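Local coordinates for protein GCN5-related N-acetyltransferase (Brucella abortus, PDB 7N1L) that probably transfers an acyl group, most likely acetyl from acetyl-CoA, to an acceptor amine, at residues A79-G83 and N84-F88; N143-R146 and V147-D150. One frame throughout, in Å; residues are numbered along the deposited sequence.

Interaction 1 of 2, residues A79-G83 and N84-F88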
loop_
_atom_site.group_PDB
_atom_site.type_symbol
_atom_site.label_atom_id
_atom_site.label_comp_id
_atom_site.label_asym_id
_atom_site.label_seq_id
_atom_site.Cartn_x
_atom_site.Cartn_y
_atom_site.Cartn_z
ATOM N N ALA A 79 -14.966 13.959 -6.329
ATOM C CA ALA A 79 -15.185 15.393 -6.433
ATOM C C ALA A 79 -16.241 15.657 -7.494
ATOM O O ALA A 79 -16.118 15.186 -8.629
ATOM C CB ALA A 79 -13.889 16.128 -6.776
ATOM N N ARG A 80 -17.272 16.395 -7.131
ATOM C CA ARG A 80 -18.348 16.739 -8.061
ATOM C C ARG A 80 -18.365 18.240 -8.313
ATOM O O ARG A 80 -18.137 19.029 -7.395
ATOM C CB ARG A 80 -19.722 16.291 -7.537
ATOM C CG ARG A 80 -19.856 14.782 -7.381
ATOM C CD ARG A 80 -21.231 14.371 -6.816
ATOM N NE ARG A 80 -21.424 12.928 -6.908
ATOM C CZ ARG A 80 -21.785 12.300 -8.017
ATOM N NH1 ARG A 80 -22.028 12.959 -9.134
ATOM N NH2 ARG A 80 -21.884 10.977 -8.013
ATOM N N VAL A 81 -18.592 18.628 -9.571
ATOM C CA VAL A 81 -18.803 20.025 -9.951
ATOM C C VAL A 81 -20.111 20.132 -10.737
ATOM O O VAL A 81 -20.277 19.469 -11.769
ATOM C CB VAL A 81 -17.612 20.567 -10.767
ATOM C CG1 VAL A 81 -17.939 21.893 -11.448
ATOM C CG2 VAL A 81 -16.358 20.707 -9.858
ATOM N N ASP A 82 -21.041 20.964 -10.250
ATOM C CA ASP A 82 -22.371 21.147 -10.878
ATOM C C ASP A 82 -23.073 19.822 -11.111
ATOM O O ASP A 82 -23.636 19.586 -12.182
ATOM C CB ASP A 82 -22.292 21.913 -12.196
ATOM C CG ASP A 82 -21.848 23.321 -12.007
ATOM O OD1 ASP A 82 -22.398 23.970 -11.089
ATOM O OD2 ASP A 82 -20.948 23.767 -12.759
ATOM N N GLY A 83 -23.003 18.938 -10.120
ATOM C CA GLY A 83 -23.621 17.632 -10.183
ATOM C C GLY A 83 -22.821 16.552 -10.887
ATOM O O GLY A 83 -23.129 15.363 -10.710
ATOM N N ASN A 84 -21.786 16.908 -11.651
ATOM C CA ASN A 84 -21.010 15.934 -12.413
ATOM C C ASN A 84 -19.727 15.523 -11.678
ATOM O O ASN A 84 -19.005 16.374 -11.149
ATOM C CB ASN A 84 -20.690 16.506 -13.792
ATOM C CG ASN A 84 -21.960 16.803 -14.619
ATOM O OD1 ASN A 84 -22.853 15.958 -14.747
ATOM N ND2 ASN A 84 -22.043 18.012 -15.157
ATOM N N LEU A 85 -19.456 14.221 -11.644
ATOM C CA LEU A 85 -18.244 13.687 -11.030
ATOM C C LEU A 85 -17.052 13.959 -11.936
ATOM O O LEU A 85 -17.003 13.454 -13.063
ATOM C CB LEU A 85 -18.394 12.186 -10.784
ATOM C CG LEU A 85 -17.218 11.522 -10.042
ATOM C CD1 LEU A 85 -17.283 11.860 -8.562
ATOM C CD2 LEU A 85 -17.167 10.012 -10.267
ATOM N N VAL A 86 -16.089 14.747 -11.445
ATOM C CA VAL A 86 -14.978 15.238 -12.273
ATOM C C VAL A 86 -13.589 14.969 -11.692
ATOM O O VAL A 86 -12.603 15.494 -12.221
ATOM C CB VAL A 86 -15.124 16.740 -12.575
ATOM C CG1 VAL A 86 -16.417 17.012 -13.324
ATOM C CG2 VAL A 86 -15.024 17.563 -11.305
ATOM N N GLY A 87 -13.501 14.224 -10.580
ATOM C CA GLY A 87 -12.223 13.834 -9.988
ATOM C C GLY A 87 -12.374 12.680 -9.008
ATOM O O GLY A 87 -13.487 12.339 -8.602
ATOM N N PHE A 88 -11.253 12.021 -8.685
ATOM C CA PHE A 88 -11.281 11.002 -7.635
ATOM C C PHE A 88 -9.891 10.812 -7.045
ATOM O O PHE A 88 -8.881 11.184 -7.651
ATOM C CB PHE A 88 -11.828 9.652 -8.122
ATOM C CG PHE A 88 -10.925 8.909 -9.075
ATOM C CD1 PHE A 88 -9.911 8.072 -8.602
ATOM C CD2 PHE A 88 -11.120 8.994 -10.443
ATOM C CE1 PHE A 88 -9.112 7.360 -9.478
ATOM C CE2 PHE A 88 -10.327 8.284 -11.321
ATOM C CZ PHE A 88 -9.319 7.459 -10.832
HETATM O O HOH W 1 -19.700 19.771 -14.314
#

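Interaction 2 of 2, residues N143-R146 and V147-D150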
loop_
_atom_site.group_PDB
_atom_site.type_symbol
_atom_site.label_atom_id
_atom_site.label_comp_id
_atom_site.label_asym_id
_atom_site.label_seq_id
_atom_site.Cartn_x
_atom_site.Cartn_y
_atom_site.Cartn_z
ATOM N N ASN A 143 1.911 7.947 -3.418
ATOM C CA ASN A 143 2.718 7.325 -4.461
ATOM C C ASN A 143 2.285 7.852 -5.829
ATOM O O ASN A 143 1.116 7.746 -6.199
ATOM C CB ASN A 143 2.590 5.801 -4.384
ATOM C CG ASN A 143 3.209 5.230 -3.098
ATOM O OD1 ASN A 143 4.309 5.627 -2.705
ATOM N ND2 ASN A 143 2.482 4.354 -2.424
ATOM N N ALA A 144 3.224 8.394 -6.587
ATOM C CA ALA A 144 2.912 8.984 -7.875
ATOM C C ALA A 144 3.461 8.117 -8.997
ATOM O O ALA A 144 4.684 7.902 -9.071
ATOM C CB ALA A 144 3.484 10.403 -7.983
ATOM N N PRO A 145 2.618 7.627 -9.903
ATOM C CA PRO A 145 3.144 6.876 -11.042
ATOM C C PRO A 145 4.003 7.778 -11.904
ATOM O O PRO A 145 3.929 9.007 -11.821
ATOM C CB PRO A 145 1.874 6.437 -11.786
ATOM C CG PRO A 145 0.882 7.532 -11.485
ATOM C CD PRO A 145 1.169 7.898 -10.042
ATOM N N ARG A 146 4.854 7.152 -12.722
ATOM C CA ARG A 146 5.675 7.927 -13.648
ATOM C C ARG A 146 4.798 8.630 -14.668
ATOM O O ARG A 146 5.048 9.785 -15.031
ATOM C CB ARG A 146 6.695 7.032 -14.350
ATOM C CG ARG A 146 7.804 7.813 -15.020
ATOM C CD ARG A 146 8.539 6.957 -16.031
ATOM N NE ARG A 146 7.600 6.412 -17.005
ATOM C CZ ARG A 146 7.387 6.928 -18.211
ATOM N NH1 ARG A 146 8.071 7.980 -18.646
ATOM N NH2 ARG A 146 6.462 6.382 -18.998
ATOM N N VAL A 147 3.808 7.914 -15.182
ATOM C CA VAL A 147 2.802 8.454 -16.084
ATOM C C VAL A 147 1.459 8.073 -15.483
ATOM O O VAL A 147 1.307 6.941 -15.003
ATOM C CB VAL A 147 2.977 7.886 -17.503
ATOM C CG1 VAL A 147 1.706 8.032 -18.314
ATOM C CG2 VAL A 147 4.129 8.567 -18.200
ATOM N N PRO A 148 0.462 8.975 -15.453
ATOM C CA PRO A 148 0.551 10.391 -15.813
ATOM C C PRO A 148 1.247 11.221 -14.725
ATOM O O PRO A 148 1.161 10.881 -13.549
ATOM C CB PRO A 148 -0.919 10.801 -15.962
ATOM C CG PRO A 148 -1.652 9.871 -15.056
ATOM C CD PRO A 148 -0.908 8.576 -15.081
ATOM N N GLU A 149 1.891 12.319 -15.119
ATOM C CA GLU A 149 2.713 13.103 -14.204
ATOM C C GLU A 149 1.911 13.915 -13.182
ATOM O O GLU A 149 2.525 14.530 -12.297
ATOM C CB GLU A 149 3.593 14.068 -15.019
ATOM C CG GLU A 149 2.772 15.023 -15.941
ATOM C CD GLU A 149 3.599 16.176 -16.529
ATOM O OE1 GLU A 149 4.845 16.140 -16.428
ATOM O OE2 GLU A 149 3.004 17.126 -17.093
ATOM N N ASP A 150 0.574 13.965 -13.297
ATOM C CA ASP A 150 -0.201 14.926 -12.508
ATOM C C ASP A 150 -0.103 14.645 -11.006
ATOM O O ASP A 150 -0.015 15.583 -10.201
ATOM C CB ASP A 150 -1.643 14.971 -13.013
ATOM C CG ASP A 150 -1.720 15.391 -14.488
ATOM O OD1 ASP A 150 -1.247 16.494 -14.866
ATOM O OD2 ASP A 150 -2.214 14.584 -15.290
HETATM O O HOH W 2 2.300 11.209 -11.206
#

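Interaction 1 of 2, residues A79-G83 and N84-F88
Ala79 meets Val86 and Gly87 together, which makes a classic beta bulge in a two-residue beta hairpin, the one that joins strands 74-81 and 84-96 of the GNAT sheet. Ala79 O takes a straight bond from Val86 N at 2.9 Å and a weak, bent one from Gly87 N. Toward the same neighbouring strand, Ala79 N donates to Gly87 O. The methyl of Ala79 packs against Ile120 and Leu124 of helix 120-129.

Arg80 pairs with Leu85 as an antiparallel non-hydrogen-bonded pair, and both side chains rise on the sheet face covered by helix 38-52. With CG anti to the carbonyl carbon (chi1 -63°) and an extended chain as far as NE, the arginine passes obliquely beside the leucine. Leu85 CB lies over one guanidinium face, toward its rim, 4.1 Å from Arg80 NH1. NH1 also makes a weak bond to Gly83 O in the turn, while NH2 forms a salt bridge with Glu40, so the guanidinium links the hairpin end to that helix.

Val81, on the opposite face, sets its CG2 against Val86 CG2 at 3.7 Å, the two side chains at about a right angle; His115 touches both. Val81 N donates to Asn84 O at 2.8 Å, and Asn84 N returns a bond to Val81 O, closing a type I' turn. Asp82 and Gly83 occupy its two corners, each with positive phi. A water reinforces the closure: it donates to Val81 O at 2.6 Å and accepts from Asn84 ND2 at 3.0 Å.

Interaction 2 of 2, residues N143-R146 and V147-D150
From Pro145 to Pro148 the backbone bends back over a cis peptide bond between Val147 and Pro148, and the carbonyls of the two prolines come to 3.8 Å between Pro145 O and Pro148 O. No direct hydrogen bond spans the bend; one water donates to both oxygens, at 2.8 Å to Pro145 O and 2.6 Å to Pro148 O. The proline rings approach loosely, Pro145 CG standing 4.2 Å from Pro148 CD, while Pro145 CB sits 3.3 Å from Val147 O. Tyr48 of helix 38-52 touches both rings. This is the connection from strand 137-144 to helix 150-158 in the GNAT fold, and Arg152 of that helix donates to Arg146 O. Outside the bend, Arg146 and Val147 run side by side in the same direction. The arginine chain starts with CG anti to the backbone N (chi1 -164°) and then turns at chi3 (56°), which swings the guanidinium back over the valine. Val147 CG2 lies over one face near the rim, 3.3 Å from Arg146 NH2. Arg146 also packs against Asp163 of the second subunit.

Interaction 1 comes earlier in the chain than interaction 2, and both reach the same mixed sheet: the hairpin of 79-88 joins two neighbouring strands, whereas 143-150 leaves strand 137-144, an outermost one within this chain. Their centres lie 21 Å apart and their nearest atoms about 9 Å, so they do not meet directly. Helix 38-52 is a common neighbour, meeting Leu85 and Arg80 through Glu40 and the two prolines through Tyr48. Ala79 packs on helix 120-129, which follows the probable pyrophosphate-binding loop for acetyl-CoA, as in other GNAT enzymes. No other subunit touches interaction 1, while at Asn143 and Ala144 the sheet continues antiparallel into the second subunit, where Asn143 OD1 hydrogen-bonds Ser166.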